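Local coordinates for RsfP (Uncultured bacterium, PDB 4GLJ), which probably cleaves methylthioadenosine with phosphate, as a methylthioadenosine phosphorylase of the phosphorylase superfamily, and binds the dye rhodamine B, at residues A[219-224]-A[243-248]; A[100-105]-A[194-199]; A[22-27]-A[248-253]. All coordinates share one frame; numbering follows the deposited sequence. Where two conformers were deposited one is given.

Contact 1 of 3, residues A[219-224]-A[243-248]; sequences LVTDFD and MKNADN. With RHB (N-[9-(2-carboxyphenyl)-6-(diethylamino)-3H-xanthen-3-ylidene]-N-ethylethanaminium), chain C.
Asn-245 turns its carboxamide from helix 237-263 onto strand 213-221, from the side of the sheet on which the helix lies, where it meets Leu-219, Val-220 and Thr-221. The CB of Asn-245 points to the strand, and chi1 of -87° sets CG anti to the carbonyl carbon, beside its own N; ND2 then donates to the backbone oxygen of Val-220, the ND2 to O distance being 2.9 Å. The bond is moderately bent, 150° at the hydrogen, and the donor sits well above the carbonyl plane of Val-220. A helix side chain thus reaches a strand carbonyl, and the amide nitrogen is used at a buried place.

Apolar groups lie beside this bond. Leu-219 and Asn-245 run alongside each other with opposite sense, CB of Leu-219 lying 4.0 Å from CG of Asn-245, while CD1 of Leu-219 continues to the backbone N of Ala-246 at 4.1 Å. Thr-221 comes across the amide at a slant; in one of its two conformers the CG2 methyl is 3.6 Å from ND2 of Asn-245, and OG1 is turned elsewhere, hydrogen-bonded to Val-99 O on the neighbouring strand.

From Thr-221 on, the chain lines the dye pocket, turning a corner at Asp-222. Phe-223 N donates to OD1 of Asp-222 at 2.7 Å, a bond that ties down one carboxylate oxygen. The axes of strand 219-221 and helix 243-248 run nearly antiparallel (170°) and come within 8.7 Å. This is helix-on-sheet packing of the alpha/beta phosphorylase fold, with the end of the covered strand leading into the ligand site.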
loop_
_atom_site.group_PDB
_atom_site.type_symbol
_atom_site.label_atom_id
_atom_site.label_comp_id
_atom_site.label_asym_id
_atom_site.label_seq_id
_atom_site.Cartn_x
_atom_site.Cartn_y
_atom_site.Cartn_z
ATOM N N LEU A 219 20.898 8.420 10.086
ATOM C CA LEU A 219 21.305 8.720 11.437
ATOM C C LEU A 219 20.369 7.950 12.379
ATOM O O LEU A 219 19.184 8.195 12.423
ATOM C CB LEU A 219 21.117 10.223 11.697
ATOM C CG LEU A 219 21.620 11.171 10.589
ATOM C CD1 LEU A 219 21.432 12.621 11.035
ATOM C CD2 LEU A 219 23.086 10.871 10.307
ATOM N N VAL A 220 20.938 7.010 13.091
ATOM C CA VAL A 220 20.186 6.182 14.010
ATOM C C VAL A 220 19.791 6.958 15.236
ATOM O O VAL A 220 20.625 7.442 16.046
ATOM C CB VAL A 220 20.944 4.866 14.369
ATOM C CG1 VAL A 220 20.047 4.050 15.282
ATOM C CG2 VAL A 220 21.343 4.079 13.083
ATOM N N THR A 221 18.490 7.102 15.404
ATOM C CA THR A 221 18.015 7.915 16.511
ATOM C C THR A 221 17.471 7.065 17.640
ATOM O O THR A 221 17.330 7.538 18.791
ATOM C CB THR A 221 16.971 8.960 16.111
ATOM O OG1 THR A 221 15.958 8.330 15.321
ATOM C CG2 THR A 221 17.626 10.097 15.325
ATOM N N ASP A 222 17.205 5.810 17.369
ATOM C CA ASP A 222 16.813 4.924 18.460
ATOM C C ASP A 222 16.479 3.551 17.860
ATOM O O ASP A 222 16.528 3.369 16.665
ATOM C CB ASP A 222 15.644 5.514 19.311
ATOM C CG ASP A 222 15.557 4.902 20.750
ATOM O OD1 ASP A 222 16.323 3.945 21.060
ATOM O OD2 ASP A 222 14.703 5.357 21.574
ATOM N N PHE A 223 16.262 2.576 18.720
ATOM C CA PHE A 223 15.748 1.317 18.256
ATOM C C PHE A 223 14.335 1.721 17.870
ATOM O O PHE A 223 13.770 2.687 18.425
ATOM C CB PHE A 223 16.003 0.204 19.286
ATOM C CG PHE A 223 17.478 -0.115 19.482
ATOM C CD1 PHE A 223 18.151 0.265 20.680
ATOM C CD2 PHE A 223 18.220 -0.790 18.458
ATOM C CE1 PHE A 223 19.510 -0.026 20.844
ATOM C CE2 PHE A 223 19.570 -1.080 18.628
ATOM C CZ PHE A 223 20.215 -0.712 19.816
ATOM N N ASP A 224 13.791 0.999 16.905
ATOM C CA ASP A 224 12.398 1.104 16.617
ATOM C C ASP A 224 11.871 0.553 17.935
ATOM O O ASP A 224 12.647 0.223 18.839
ATOM C CB ASP A 224 12.045 0.356 15.340
ATOM C CG ASP A 224 10.752 0.833 14.763
ATOM O OD1 ASP A 224 10.301 1.984 14.990
ATOM O OD2 ASP A 224 10.066 -0.000 14.163
ATOM N N MET A 243 19.746 15.777 18.009
ATOM C CA MET A 243 20.511 16.994 17.808
ATOM C C MET A 243 21.997 16.682 17.709
ATOM O O MET A 243 22.689 17.296 16.915
ATOM C CB MET A 243 20.167 18.061 18.847
ATOM C CG MET A 243 19.247 19.129 18.261
ATOM S SD MET A 243 18.010 19.804 19.398
ATOM C CE MET A 243 17.207 21.102 18.424
ATOM N N LYS A 244 22.470 15.693 18.461
ATOM C CA LYS A 244 23.859 15.296 18.335
ATOM C C LYS A 244 24.159 14.641 16.974
ATOM O O LYS A 244 25.161 14.949 16.319
ATOM C CB LYS A 244 24.321 14.407 19.493
ATOM C CG LYS A 244 25.804 14.050 19.295
ATOM C CD LYS A 244 26.421 13.208 20.406
ATOM C CE LYS A 244 26.851 14.048 21.596
ATOM N NZ LYS A 244 27.144 13.165 22.764
ATOM N N ASN A 245 23.268 13.753 16.533
ATOM C CA ASN A 245 23.335 13.144 15.204
ATOM C C ASN A 245 23.439 14.180 14.116
ATOM O O ASN A 245 24.341 14.103 13.288
ATOM C CB ASN A 245 22.083 12.312 14.928
ATOM C CG ASN A 245 22.210 10.912 15.435
ATOM O OD1 ASN A 245 23.281 10.332 15.342
ATOM N ND2 ASN A 245 21.125 10.345 15.929
ATOM N N ALA A 246 22.514 15.153 14.133
ATOM C CA ALA A 246 22.517 16.253 13.184
ATOM C C ALA A 246 23.887 17.012 13.143
ATOM O O ALA A 246 24.440 17.282 12.059
ATOM C CB ALA A 246 21.365 17.216 13.489
ATOM N N ASP A 247 24.437 17.363 14.298
ATOM C CA ASP A 247 25.768 17.990 14.244
ATOM C C ASP A 247 26.936 17.095 13.729
ATOM O O ASP A 247 27.802 17.554 12.968
ATOM C CB ASP A 247 26.165 18.570 15.576
ATOM C CG ASP A 247 27.550 19.201 15.501
ATOM O OD1 ASP A 247 27.775 20.065 14.590
ATOM O OD2 ASP A 247 28.414 18.781 16.309
ATOM N N ASN A 248 26.959 15.818 14.119
ATOM C CA ASN A 248 27.858 14.834 13.495
ATOM C C ASN A 248 27.638 14.753 11.974
ATOM O O ASN A 248 28.590 14.775 11.187
ATOM C CB ASN A 248 27.688 13.460 14.160
ATOM C CG ASN A 248 28.292 13.404 15.546
ATOM O OD1 ASN A 248 29.191 14.197 15.866
ATOM N ND2 ASN A 248 27.810 12.463 16.394
HETATM O O2 RHB C . 13.560 6.727 19.026
HETATM C C26 RHB C . 13.690 7.858 19.547
HETATM C C19 RHB C . 13.286 9.025 18.687
HETATM C C14 RHB C . 12.557 8.767 17.554
HETATM C C15 RHB C . 12.162 9.814 16.731
HETATM C C16 RHB C . 12.521 11.128 17.010
HETATM C C17 RHB C . 13.276 11.395 18.146
HETATM C C18 RHB C . 13.656 10.340 18.968
HETATM C C9 RHB C . 12.112 7.389 17.234
HETATM C C8 RHB C . 11.634 6.496 18.311
HETATM C C13 RHB C . 11.671 6.974 19.614
HETATM C C12 RHB C . 11.258 6.162 20.656
HETATM C C11 RHB C . 10.794 4.874 20.410
HETATM N N1 RHB C . 10.387 4.126 21.550
HETATM C C35 RHB C . 9.331 4.845 22.294
HETATM C C36 RHB C . 9.865 5.476 23.567
HETATM C C22 RHB C . 9.904 2.765 21.227
HETATM C C23 RHB C . 8.668 2.425 22.043
HETATM C C10 RHB C . 10.757 4.393 19.083
HETATM C C7 RHB C . 11.174 5.210 18.005
HETATM O O1 RHB C . 11.164 4.767 16.670
HETATM C C1 RHB C . 11.586 5.576 15.606
HETATM C C2 RHB C . 12.059 6.882 15.846
HETATM C C6 RHB C . 11.563 5.138 14.270
HETATM C C5 RHB C . 12.013 6.028 13.274
HETATM C C4 RHB C . 12.484 7.301 13.531
HETATM C C3 RHB C . 12.501 7.735 14.836
HETATM N N2 RHB C . 11.947 5.681 11.940
HETATM C C24 RHB C . 10.735 4.889 11.938
HETATM C C25 RHB C . 9.891 5.405 10.810
HETATM C C33 RHB C . 11.508 6.883 11.227
HETATM C C34 RHB C . 12.575 7.967 11.253
HETATM O O3 RHB C . 14.163 8.005 20.709
#

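Contact 2 of 3, residues A[100-105]-A[194-199]; sequences GSLQET and DIIGMT. With RHB (N-[9-(2-carboxyphenyl)-6-(diethylamino)-3H-xanthen-3-ylidene]-N-ethylethanaminium), chain C; PO4 (phosphate ion), chain D.
Gly-100 and Ile-196 face each other as an antiparallel hydrogen-bonded pair, joined by two reciprocal backbone bonds. Gly-100 N donates in the carbonyl plane to Ile-196 O at 2.9 Å, and Ile-196 N returns a bond to Gly-100 O at 3.0 Å. The same Gly-100 oxygen also receives a CA-H...O contact from Ile-195 CA at 3.2 Å. Two residues on, Leu-102 N donates a hydrogen bond to Asp-194 O at 2.8 Å, standing above the carbonyl plane.

Side chains settle the next polar groups. Ser-101 OG accepts from Gln-103 N at 3.0 Å, an ST turn, and is also hydrogen-bonded to Leu-106 O. Gln-103 and Asp-194 meet at a slant, CG of Gln-103 being 3.3 Å from OD2 of Asp-194; NE2 of Gln-103 bonds Ala-193 O instead, and OD1 of Asp-194 takes Thr-170 N.

Ile-196 O also lies 2.8 Å from N2 of the dye. Thr-199 OG1 faces phosphate O3, implausibly close and doubtful in detail. The pair satisfies itself at Gly-100 and Ile-196, while Ser-101 and Ile-195 bond outward to neighbouring backbone; the ion's other partners, Ser-22 N, Arg-64, His-65 and Ala-98 N, are consistent with a phosphate subsite.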
loop_
_atom_site.group_PDB
_atom_site.type_symbol
_atom_site.label_atom_id
_atom_site.label_comp_id
_atom_site.label_asym_id
_atom_site.label_seq_id
_atom_site.Cartn_x
_atom_site.Cartn_y
_atom_site.Cartn_z
ATOM N N GLY A 100 15.115 4.673 12.528
ATOM C CA GLY A 100 15.092 3.749 13.648
ATOM C C GLY A 100 15.892 2.531 13.319
ATOM O O GLY A 100 15.962 2.112 12.175
ATOM N N SER A 101 16.485 1.914 14.320
ATOM C CA SER A 101 17.250 0.689 14.066
ATOM C C SER A 101 16.383 -0.549 14.259
ATOM O O SER A 101 15.594 -0.639 15.227
ATOM C CB SER A 101 18.424 0.564 15.064
ATOM O OG SER A 101 18.917 -0.801 15.068
ATOM N N LEU A 102 16.522 -1.501 13.361
ATOM C CA LEU A 102 15.885 -2.826 13.527
ATOM C C LEU A 102 16.894 -3.906 13.919
ATOM O O LEU A 102 16.551 -5.079 13.996
ATOM C CB LEU A 102 15.223 -3.224 12.182
ATOM C CG LEU A 102 14.096 -2.302 11.672
ATOM C CD1 LEU A 102 13.732 -2.580 10.218
ATOM C CD2 LEU A 102 12.865 -2.441 12.602
ATOM N N GLN A 103 18.128 -3.545 14.264
ATOM C CA GLN A 103 19.171 -4.545 14.471
ATOM C C GLN A 103 19.967 -4.125 15.718
ATOM O O GLN A 103 20.346 -2.934 15.892
ATOM C CB GLN A 103 20.118 -4.612 13.235
ATOM C CG GLN A 103 19.491 -5.020 11.902
ATOM C CD GLN A 103 18.888 -6.430 11.975
ATOM O OE1 GLN A 103 19.357 -7.240 12.761
ATOM N NE2 GLN A 103 17.808 -6.703 11.206
ATOM N N GLU A 104 20.206 -5.099 16.584
ATOM C CA GLU A 104 21.015 -4.873 17.813
ATOM C C GLU A 104 22.329 -4.115 17.644
ATOM O O GLU A 104 22.736 -3.276 18.466
ATOM C CB GLU A 104 21.301 -6.210 18.475
ATOM C CG GLU A 104 21.793 -5.982 19.882
ATOM C CD GLU A 104 20.850 -5.063 20.687
ATOM O OE1 GLU A 104 19.598 -5.316 20.700
ATOM O OE2 GLU A 104 21.375 -4.093 21.309
ATOM N N THR A 105 23.032 -4.445 16.580
ATOM C CA THR A 105 24.341 -3.848 16.356
ATOM C C THR A 105 24.285 -2.441 15.761
ATOM O O THR A 105 25.309 -1.778 15.695
ATOM C CB THR A 105 25.109 -4.702 15.370
ATOM O OG1 THR A 105 24.238 -4.914 14.259
ATOM C CG2 THR A 105 25.499 -6.034 16.045
ATOM N N ASP A 194 17.139 -3.360 7.999
ATOM C CA ASP A 194 18.080 -3.030 9.075
ATOM C C ASP A 194 17.724 -1.720 9.791
ATOM O O ASP A 194 17.992 -1.576 10.980
ATOM C CB ASP A 194 19.481 -2.907 8.456
ATOM C CG ASP A 194 19.951 -4.242 7.864
ATOM O OD1 ASP A 194 20.216 -4.317 6.639
ATOM O OD2 ASP A 194 20.001 -5.248 8.645
ATOM N N ILE A 195 17.158 -0.789 9.042
ATOM C CA ILE A 195 16.757 0.521 9.525
ATOM C C ILE A 195 15.396 0.876 8.859
ATOM O O ILE A 195 15.076 0.365 7.791
ATOM C CB ILE A 195 17.814 1.591 9.225
ATOM C CG1 ILE A 195 18.060 1.738 7.702
ATOM C CG2 ILE A 195 19.115 1.260 10.005
ATOM C CD1 ILE A 195 19.078 2.803 7.271
ATOM N N ILE A 196 14.663 1.761 9.524
ATOM C CA ILE A 196 13.357 2.190 9.167
ATOM C C ILE A 196 13.248 3.690 9.138
ATOM O O ILE A 196 13.599 4.410 10.121
ATOM C CB ILE A 196 12.273 1.535 10.086
ATOM C CG1 ILE A 196 10.840 2.044 9.713
ATOM C CG2 ILE A 196 12.561 1.766 11.569
ATOM C CD1 ILE A 196 9.818 0.977 10.035
ATOM N N GLY A 197 12.705 4.206 8.049
ATOM C CA GLY A 197 12.488 5.650 7.986
ATOM C C GLY A 197 11.169 5.912 7.226
ATOM O O GLY A 197 10.459 4.961 6.918
ATOM N N MET A 198 10.820 7.192 6.993
ATOM C CA MET A 198 9.498 7.512 6.385
ATOM C C MET A 198 9.641 8.339 5.135
ATOM O O MET A 198 8.610 8.739 4.542
ATOM C CB MET A 198 8.630 8.250 7.419
ATOM C CG MET A 198 8.396 7.425 8.704
ATOM S SD MET A 198 7.273 8.288 9.810
ATOM C CE MET A 198 7.243 7.121 11.146
ATOM N N THR A 199 10.886 8.671 4.757
ATOM C CA THR A 199 10.999 9.750 3.729
ATOM C C THR A 199 11.794 9.401 2.434
ATOM O O THR A 199 11.615 10.104 1.404
ATOM C CB THR A 199 11.683 11.034 4.324
ATOM O OG1 THR A 199 12.969 10.643 4.880
ATOM C CG2 THR A 199 10.862 11.631 5.397
HETATM O O2 RHB C . 13.560 6.727 19.026
HETATM C C26 RHB C . 13.690 7.858 19.547
HETATM C C19 RHB C . 13.286 9.025 18.687
HETATM C C14 RHB C . 12.557 8.767 17.554
HETATM C C15 RHB C . 12.162 9.814 16.731
HETATM C C16 RHB C . 12.521 11.128 17.010
HETATM C C17 RHB C . 13.276 11.395 18.146
HETATM C C18 RHB C . 13.656 10.340 18.968
HETATM C C9 RHB C . 12.112 7.389 17.234
HETATM C C8 RHB C . 11.634 6.496 18.311
HETATM C C13 RHB C . 11.671 6.974 19.614
HETATM C C12 RHB C . 11.258 6.162 20.656
HETATM C C11 RHB C . 10.794 4.874 20.410
HETATM N N1 RHB C . 10.387 4.126 21.550
HETATM C C35 RHB C . 9.331 4.845 22.294
HETATM C C36 RHB C . 9.865 5.476 23.567
HETATM C C22 RHB C . 9.904 2.765 21.227
HETATM C C23 RHB C . 8.668 2.425 22.043
HETATM C C10 RHB C . 10.757 4.393 19.083
HETATM C C7 RHB C . 11.174 5.210 18.005
HETATM O O1 RHB C . 11.164 4.767 16.670
HETATM C C1 RHB C . 11.586 5.576 15.606
HETATM C C2 RHB C . 12.059 6.882 15.846
HETATM C C6 RHB C . 11.563 5.138 14.270
HETATM C C5 RHB C . 12.013 6.028 13.274
HETATM C C4 RHB C . 12.484 7.301 13.531
HETATM C C3 RHB C . 12.501 7.735 14.836
HETATM N N2 RHB C . 11.947 5.681 11.940
HETATM C C24 RHB C . 10.735 4.889 11.938
HETATM C C25 RHB C . 9.891 5.405 10.810
HETATM C C33 RHB C . 11.508 6.883 11.227
HETATM C C34 RHB C . 12.575 7.967 11.253
HETATM O O3 RHB C . 14.163 8.005 20.709
HETATM P P PO4 D . 13.689 12.335 7.897
HETATM O O1 PO4 D . 12.693 12.232 9.015
HETATM O O2 PO4 D . 14.975 12.648 8.623
HETATM O O3 PO4 D . 13.665 11.008 7.235
HETATM O O4 PO4 D . 13.372 13.453 6.909
#

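Contact 3 of 3, residues A[22-27]-A[248-253]; sequences SGLYQM and NAQQVI. With RHB (N-[9-(2-carboxyphenyl)-6-(diethylamino)-3H-xanthen-3-ylidene]-N-ethylethanaminium), chain B; PO4 (phosphate ion), chain D.
Gln-250, Leu-24 and Met-27 bury most of the surface in this contact, and the glutamine provides its hydrogen bond. The side chain of Gln-250 is bent at chi2 (-76°), which turns CD back from the helix toward the loop. NE2 then donates to the backbone oxygen of Gln-26, with NE2 and O 2.8 Å apart. The donor lies in the plane of that carbonyl, although the angle at the hydrogen is only 132° and the acceptor is tilted from the glutamine's own amide plane.

The other end of the carboxamide is turned to Met-27: OE1 of Gln-250 lies 3.5 Å from CG of Met-27, the two side chains crossing at a slant. One flat amide therefore touches two consecutive residues of the loop, through its nitrogen at Gln-26 and its oxygen at Met-27.

Leu-24 approaches from the same loop. Its CD2 methyl meets Gln-250 tip to tip, 4.1 Å from NE2, and meets Ile-253 in the same manner, 4.0 Å from CD1. Ile-253 also receives Met-27, where chi2 near anti (-166°) carries SD out to 4.1 Å from CG2 of Ile-253. Val-96 of strand 92-101 touches both Leu-24 and Ile-253, while Val-59 and Phe-61 pack on Met-27, so the apolar half of the contact joins the core beneath the helix.

At its start, the same loop holds phosphate: Ser-22 N donates to O2 of the ion at 2.7 Å. Ser-22 OG, also bonded to His-69, is a less certain second donor. A glycine-rich loop after the first strand that holds phosphate is consistent with the phosphate site of methylthioadenosine phosphorylases and related trimeric nucleoside phosphorylases, and here helix 237-263 packs against its continuation.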
loop_
_atom_site.group_PDB
_atom_site.type_symbol
_atom_site.label_atom_id
_atom_site.label_comp_id
_atom_site.label_asym_id
_atom_site.label_seq_id
_atom_site.Cartn_x
_atom_site.Cartn_y
_atom_site.Cartn_z
ATOM N N SER A 22 15.106 15.144 9.617
ATOM C CA SER A 22 14.780 15.617 10.948
ATOM C C SER A 22 16.063 16.074 11.662
ATOM O O SER A 22 17.053 15.344 11.670
ATOM C CB SER A 22 14.097 14.530 11.743
ATOM O OG SER A 22 12.817 14.260 11.199
ATOM N N GLY A 23 16.015 17.277 12.297
ATOM C CA GLY A 23 17.152 17.813 13.021
ATOM C C GLY A 23 18.077 18.658 12.139
ATOM O O GLY A 23 18.896 19.355 12.664
ATOM N N LEU A 24 17.975 18.557 10.817
ATOM C CA LEU A 24 18.721 19.418 9.846
ATOM C C LEU A 24 17.902 20.492 9.083
ATOM O O LEU A 24 17.408 20.254 7.948
ATOM C CB LEU A 24 19.425 18.550 8.812
ATOM C CG LEU A 24 20.634 17.738 9.254
ATOM C CD1 LEU A 24 20.133 16.387 9.749
ATOM C CD2 LEU A 24 21.523 17.618 8.011
ATOM N N TYR A 25 17.848 21.690 9.665
ATOM C CA TYR A 25 17.017 22.803 9.166
ATOM C C TYR A 25 17.901 23.831 8.486
ATOM O O TYR A 25 17.425 24.603 7.653
ATOM C CB TYR A 25 16.118 23.387 10.297
ATOM C CG TYR A 25 15.380 22.215 10.930
ATOM C CD1 TYR A 25 15.452 21.943 12.306
ATOM C CD2 TYR A 25 14.695 21.299 10.092
ATOM C CE1 TYR A 25 14.805 20.813 12.841
ATOM C CE2 TYR A 25 14.071 20.166 10.593
ATOM C CZ TYR A 25 14.119 19.920 11.950
ATOM O OH TYR A 25 13.472 18.794 12.397
ATOM N N GLN A 26 19.191 23.801 8.808
ATOM C CA GLN A 26 20.164 24.554 8.037
ATOM C C GLN A 26 21.563 23.930 7.922
ATOM O O GLN A 26 21.926 23.021 8.681
ATOM C CB GLN A 26 20.267 26.008 8.539
ATOM C CG GLN A 26 20.652 26.193 9.989
ATOM C CD GLN A 26 21.313 27.534 10.181
ATOM O OE1 GLN A 26 20.797 28.556 9.720
ATOM N NE2 GLN A 26 22.479 27.539 10.825
ATOM N N MET A 27 22.314 24.424 6.937
ATOM C CA MET A 27 23.738 24.210 6.862
ATOM C C MET A 27 24.500 25.489 7.223
ATOM O O MET A 27 24.908 26.224 6.335
ATOM C CB MET A 27 24.137 23.742 5.476
ATOM C CG MET A 27 23.982 22.256 5.294
ATOM S SD MET A 27 24.821 21.637 3.818
ATOM C CE MET A 27 23.992 22.452 2.442
ATOM N N ASN A 248 26.959 15.818 14.119
ATOM C CA ASN A 248 27.858 14.834 13.495
ATOM C C ASN A 248 27.638 14.753 11.974
ATOM O O ASN A 248 28.590 14.775 11.187
ATOM C CB ASN A 248 27.688 13.460 14.160
ATOM C CG ASN A 248 28.292 13.404 15.546
ATOM O OD1 ASN A 248 29.191 14.197 15.866
ATOM N ND2 ASN A 248 27.810 12.463 16.394
ATOM N N ALA A 249 26.372 14.721 11.557
ATOM C CA ALA A 249 26.034 14.681 10.131
ATOM C C ALA A 249 26.642 15.852 9.369
ATOM O O ALA A 249 27.218 15.633 8.321
ATOM C CB ALA A 249 24.525 14.587 9.894
ATOM N N GLN A 250 26.577 17.075 9.913
ATOM C CA GLN A 250 27.209 18.221 9.268
ATOM C C GLN A 250 28.704 18.016 8.965
ATOM O O GLN A 250 29.168 18.408 7.871
ATOM C CB GLN A 250 27.067 19.513 10.110
ATOM C CG GLN A 250 25.628 19.912 10.419
ATOM C CD GLN A 250 24.891 20.551 9.240
ATOM O OE1 GLN A 250 25.465 20.761 8.149
ATOM N NE2 GLN A 250 23.609 20.875 9.451
ATOM N N GLN A 251 29.441 17.414 9.908
ATOM C CA GLN A 251 30.883 17.122 9.667
ATOM C C GLN A 251 31.075 16.118 8.545
ATOM O O GLN A 251 31.935 16.289 7.647
ATOM C CB GLN A 251 31.610 16.653 10.945
ATOM C CG GLN A 251 31.424 17.555 12.140
ATOM C CD GLN A 251 31.668 19.009 11.781
ATOM O OE1 GLN A 251 32.643 19.340 11.067
ATOM N NE2 GLN A 251 30.785 19.897 12.268
ATOM N N VAL A 252 30.176 15.122 8.517
ATOM C CA VAL A 252 30.250 14.124 7.486
ATOM C C VAL A 252 29.968 14.714 6.105
ATOM O O VAL A 252 30.700 14.415 5.155
ATOM C CB VAL A 252 29.321 12.901 7.785
ATOM C CG1 VAL A 252 29.465 11.877 6.646
ATOM C CG2 VAL A 252 29.679 12.279 9.173
ATOM N N ILE A 253 28.894 15.500 5.992
ATOM C CA ILE A 253 28.529 16.224 4.770
ATOM C C ILE A 253 29.708 17.100 4.294
ATOM O O ILE A 253 30.036 17.112 3.088
ATOM C CB ILE A 253 27.264 17.110 5.058
ATOM C CG1 ILE A 253 25.981 16.251 5.123
ATOM C CG2 ILE A 253 27.071 18.263 4.090
ATOM C CD1 ILE A 253 24.887 17.039 5.871
HETATM O O2 RHB B . 9.226 16.156 18.275
HETATM C C26 RHB B . 8.889 15.304 19.120
HETATM C C19 RHB B . 9.017 13.845 18.826
HETATM C C14 RHB B . 9.667 13.272 17.734
HETATM C C15 RHB B . 9.698 11.887 17.644
HETATM C C16 RHB B . 9.106 11.066 18.583
HETATM C C17 RHB B . 8.457 11.633 19.651
HETATM C C18 RHB B . 8.431 13.016 19.763
HETATM C C9 RHB B . 10.373 13.962 16.608
HETATM C C8 RHB B . 10.543 13.173 15.351
HETATM C C13 RHB B . 10.062 11.878 15.223
HETATM C C12 RHB B . 10.217 11.141 14.046
HETATM C C11 RHB B . 10.836 11.708 12.955
HETATM N N1 RHB B . 11.061 10.974 11.769
HETATM C C35 RHB B . 11.486 9.653 12.272
HETATM C C36 RHB B . 12.461 9.921 13.407
HETATM C C22 RHB B . 10.003 10.871 10.723
HETATM C C23 RHB B . 10.144 12.022 9.713
HETATM C C10 RHB B . 11.341 12.991 13.109
HETATM C C7 RHB B . 11.185 13.727 14.278
HETATM O O1 RHB B . 11.680 15.004 14.356
HETATM C C1 RHB B . 11.582 15.794 15.470
HETATM C C2 RHB B . 10.950 15.345 16.622
HETATM C C6 RHB B . 12.125 17.069 15.414
HETATM C C5 RHB B . 12.052 17.921 16.499
HETATM C C4 RHB B . 11.423 17.490 17.659
HETATM C C3 RHB B . 10.875 16.205 17.721
HETATM N N2 RHB B . 12.634 19.198 16.399
HETATM C C24 RHB B . 11.937 20.055 15.419
HETATM C C25 RHB B . 12.918 21.086 14.895
HETATM C C33 RHB B . 12.711 19.840 17.727
HETATM C C34 RHB B . 13.847 20.844 17.717
HETATM O O3 RHB B . 8.473 15.629 20.248
HETATM P P PO4 D . 13.689 12.335 7.897
HETATM O O1 PO4 D . 12.693 12.232 9.015
HETATM O O2 PO4 D . 14.975 12.648 8.623
HETATM O O3 PO4 D . 13.665 11.008 7.235
HETATM O O4 PO4 D . 13.372 13.453 6.909
#

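From the N terminus, the loop 22-27 comes first, and its partner lies on helix 237-263 with 220 residues between, so contact 3 closes a span that holds both other contacts. Within that span contact 2 joins strand 92-101 to strand 195-197 and is complete before the chain reaches contact 1; the two stand in series without crossing. Contact 1 then brings the end of strand 213-221 to the helix that contact 3 also uses, Ala-246 and Leu-219 packing on Leu-24 and Leu-219 on Ala-249. Contacts 1 and 2 meet in one sheet, where the backbones of Asp-222 and Asp-224 probably bond to that of Ser-101, and both border one dye molecule. Contacts 2 and 3 do not touch, yet share the phosphate.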